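PDB 2P61: DUF327 domain-containing protein, which is of unknown function but belongs to the DUF327 family and folds, in its ordered part, into a bundle of four helices. Local coordinates for residues Leu76-Lys80 with Leu121-Thr125. Sequence-based numbering, arbitrary orientation.
Sequences LKRYK and LMDLT
Both Leu76-Lys80 and Leu121-Thr125 are single alpha-helical turns, near the start of helix 73-95 and near the end of helix 105-129. Their short axes run antiparallel at 177°, 12.3 Å apart at closest approach, so contact is made mainly through side chains. The register pairs Leu76 with Thr125 (CA-CA 7.9 Å) and Lys80 with Leu121 (CA-CA 7.6 Å). The CA-CB bond of Leu76 (chi1 t, chi2 p) points toward the partner segment, and CD1 lies 4.2 Å from CG of Leu124. Tyr79 (chi1 t) brings CE2 to 4.0 Å from CD2 of Leu121 (chi1 m, chi2 t), oblique to the ring; Tyr79 OH hydrogen-bonds Asn146 on helix 138-153, and Leu67 of helix 37-69 touches Leu76 and Tyr79. All four helices thus converge in this antiparallel four-helix-bundle packing, Leu121-Thr125 within a predicted coiled coil. Lys80 (chi1 m, chi2 -132°, chi3 and chi4 t) leaves sideways; its NZ hydrogen-bonds Thr125 OG1 at 2.4 Å, too short for the length to be trusted. Thr125 OG1 (chi1 m) donates to Leu121 O at 2.8 Å. The chemistry implies an apolar layer flanked by one polar bridge, the threonine hydroxyl accepting from lysine, as modelled, and donating to its own helix backbone.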
ATOM      1  N   LEU A  76       2.419  12.339  -5.775  1.00 68.53           N
ATOM      2  CA  LEU A  76       2.515  11.999  -4.370  1.00 69.14           C
ATOM      3  C   LEU A  76       1.173  11.327  -4.015  1.00 70.33           C
ATOM      4  O   LEU A  76       1.116  10.273  -3.298  1.00 71.65           O
ATOM      5  CB  LEU A  76       2.918  13.185  -3.491  1.00 67.61           C
ATOM      6  CG  LEU A  76       2.902  12.906  -1.982  1.00 68.19           C
ATOM      7  CD1 LEU A  76       3.771  11.685  -1.600  1.00 71.00           C
ATOM      8  CD2 LEU A  76       3.338  14.125  -1.161  1.00 67.18           C
ATOM      9  N   LYS A  77       0.124  11.785  -4.691  1.00 71.04           N
ATOM     10  CA  LYS A  77      -1.232  11.221  -4.470  1.00 71.32           C
ATOM     11  C   LYS A  77      -1.669   9.975  -5.226  1.00 71.21           C
ATOM     12  O   LYS A  77      -2.471   9.171  -4.654  1.00 72.09           O
ATOM     13  CB  LYS A  77      -2.245  12.286  -4.695  1.00 73.26           C
ATOM     14  CG  LYS A  77      -1.847  13.572  -3.883  1.00 76.53           C
ATOM     15  CD  LYS A  77      -2.926  14.674  -3.872  1.00 80.30           C
ATOM     16  CE  LYS A  77      -2.246  16.106  -3.612  1.00 80.67           C
ATOM     17  NZ  LYS A  77      -2.590  17.108  -4.705  1.00 80.88           N
ATOM     18  N   ARG A  78      -1.208   9.774  -6.481  1.00 68.85           N
ATOM     19  CA  ARG A  78      -1.357   8.488  -7.138  1.00 67.94           C
ATOM     20  C   ARG A  78      -0.848   7.549  -6.049  1.00 66.07           C
ATOM     21  O   ARG A  78      -1.444   6.430  -5.841  1.00 66.70           O
ATOM     22  CB  ARG A  78      -0.444   8.438  -8.369  1.00 67.83           C
ATOM     23  CG  ARG A  78      -0.888   7.536  -9.530  1.00 66.81           C
ATOM     24  CD  ARG A  78       0.256   7.273 -10.679  1.00 68.95           C
ATOM     25  NE  ARG A  78       0.190   5.866 -11.095  1.00 68.38           N
ATOM     26  CZ  ARG A  78       0.939   5.268 -12.011  1.00 73.26           C
ATOM     27  NH1 ARG A  78       1.869   5.941 -12.694  1.00 80.38           N
ATOM     28  NH2 ARG A  78       0.788   3.950 -12.224  1.00 73.26           N
ATOM     29  N   TYR A  79       0.218   8.016  -5.320  1.00 63.03           N
ATOM     30  CA  TYR A  79       0.902   7.150  -4.301  1.00 62.20           C
ATOM     31  C   TYR A  79       0.063   6.791  -3.038  1.00 61.36           C
ATOM     32  O   TYR A  79      -0.144   5.600  -2.689  1.00 60.03           O
ATOM     33  CB  TYR A  79       2.309   7.696  -3.872  1.00 59.85           C
ATOM     34  CG  TYR A  79       3.205   6.627  -3.147  1.00 59.78           C
ATOM     35  CD1 TYR A  79       3.391   5.353  -3.702  1.00 58.89           C
ATOM     36  CD2 TYR A  79       3.810   6.876  -1.902  1.00 54.72           C
ATOM     37  CE1 TYR A  79       4.139   4.349  -3.041  1.00 56.49           C
ATOM     38  CE2 TYR A  79       4.585   5.919  -1.247  1.00 54.91           C
ATOM     39  CZ  TYR A  79       4.767   4.656  -1.840  1.00 57.82           C
ATOM     40  OH  TYR A  79       5.558   3.657  -1.247  1.00 60.52           O
ATOM     41  N   LYS A  80      -0.287   7.869  -2.315  1.00 61.50           N
ATOM     42  CA  LYS A  80      -1.166   7.898  -1.159  1.00 61.04           C
ATOM     43  C   LYS A  80      -2.465   7.226  -1.485  1.00 61.60           C
ATOM     44  O   LYS A  80      -2.895   6.390  -0.725  1.00 63.34           O
ATOM     45  CB  LYS A  80      -1.416   9.346  -0.800  1.00 60.51           C
ATOM     46  CG  LYS A  80      -0.154  10.109  -0.368  1.00 62.46           C
ATOM     47  CD  LYS A  80      -0.386  10.881   0.896  1.00 62.45           C
ATOM     48  CE  LYS A  80       0.515  12.074   1.037  1.00 65.28           C
ATOM     49  NZ  LYS A  80       0.667  12.359   2.545  1.00 73.92           N
ATOM     50  N   LEU A 121       4.465   7.853   5.404  1.00 64.15           N
ATOM     51  CA  LEU A 121       3.710   8.769   4.562  1.00 62.95           C
ATOM     52  C   LEU A 121       3.675  10.140   5.143  1.00 63.13           C
ATOM     53  O   LEU A 121       3.778  11.072   4.367  1.00 64.77           O
ATOM     54  CB  LEU A 121       2.319   8.276   4.287  1.00 62.71           C
ATOM     55  CG  LEU A 121       2.152   7.099   3.304  1.00 60.59           C
ATOM     56  CD1 LEU A 121       0.670   6.856   3.087  1.00 52.43           C
ATOM     57  CD2 LEU A 121       2.773   7.501   2.005  1.00 58.47           C
ATOM     58  N   MET A 122       3.601  10.343   6.464  1.00 62.57           N
ATOM     59  CA  MET A 122       3.610  11.729   6.940  0.50 62.81           C
ATOM     60  C   MET A 122       5.040  12.329   7.007  1.00 64.25           C
ATOM     61  O   MET A 122       5.235  13.522   6.739  1.00 64.82           O
ATOM     62  CB  MET A 122       2.796  11.897   8.229  0.50 62.72           C
ATOM     63  CG  MET A 122       2.778  13.329   8.909  0.50 61.64           C
ATOM     64  SD  MET A 122       2.106  14.740   7.981  0.50 54.13           S
ATOM     65  CE  MET A 122       0.541  13.994   7.582  0.50 52.75           C
ATOM     66  N   ASP A 123       6.061  11.522   7.322  1.00 64.47           N
ATOM     67  CA  ASP A 123       7.423  11.951   7.184  1.00 63.98           C
ATOM     68  C   ASP A 123       7.673  12.327   5.737  1.00 63.51           C
ATOM     69  O   ASP A 123       8.162  13.387   5.482  1.00 64.29           O
ATOM     70  CB  ASP A 123       8.411  10.876   7.664  1.00 64.38           C
ATOM     71  CG  ASP A 123       8.264  10.567   9.150  1.00 68.08           C
ATOM     72  OD1 ASP A 123       7.593  11.355   9.857  1.00 71.93           O
ATOM     73  OD2 ASP A 123       8.819   9.548   9.644  1.00 72.97           O
ATOM     74  N   LEU A 124       7.340  11.481   4.785  1.00 63.45           N
ATOM     75  CA  LEU A 124       7.603  11.772   3.382  1.00 65.13           C
ATOM     76  C   LEU A 124       7.013  13.141   2.952  1.00 66.13           C
ATOM     77  O   LEU A 124       7.762  14.063   2.635  1.00 66.17           O
ATOM     78  CB  LEU A 124       7.024  10.619   2.557  1.00 65.80           C
ATOM     79  CG  LEU A 124       6.851  10.460   1.049  1.00 68.20           C
ATOM     80  CD1 LEU A 124       7.705  11.368   0.300  1.00 73.98           C
ATOM     81  CD2 LEU A 124       7.306   9.099   0.761  1.00 70.67           C
ATOM     82  N   THR A 125       5.677  13.268   2.967  1.00 66.33           N
ATOM     83  CA  THR A 125       4.967  14.535   2.744  1.00 65.83           C
ATOM     84  C   THR A 125       5.657  15.723   3.398  1.00 66.57           C
ATOM     85  O   THR A 125       5.887  16.765   2.779  1.00 66.81           O
ATOM     86  CB  THR A 125       3.531  14.452   3.334  1.00 65.14           C
ATOM     87  OG1 THR A 125       2.873  13.272   2.841  1.00 67.76           O
ATOM     88  CG2 THR A 125       2.705  15.639   2.935  1.00 58.96           C
TER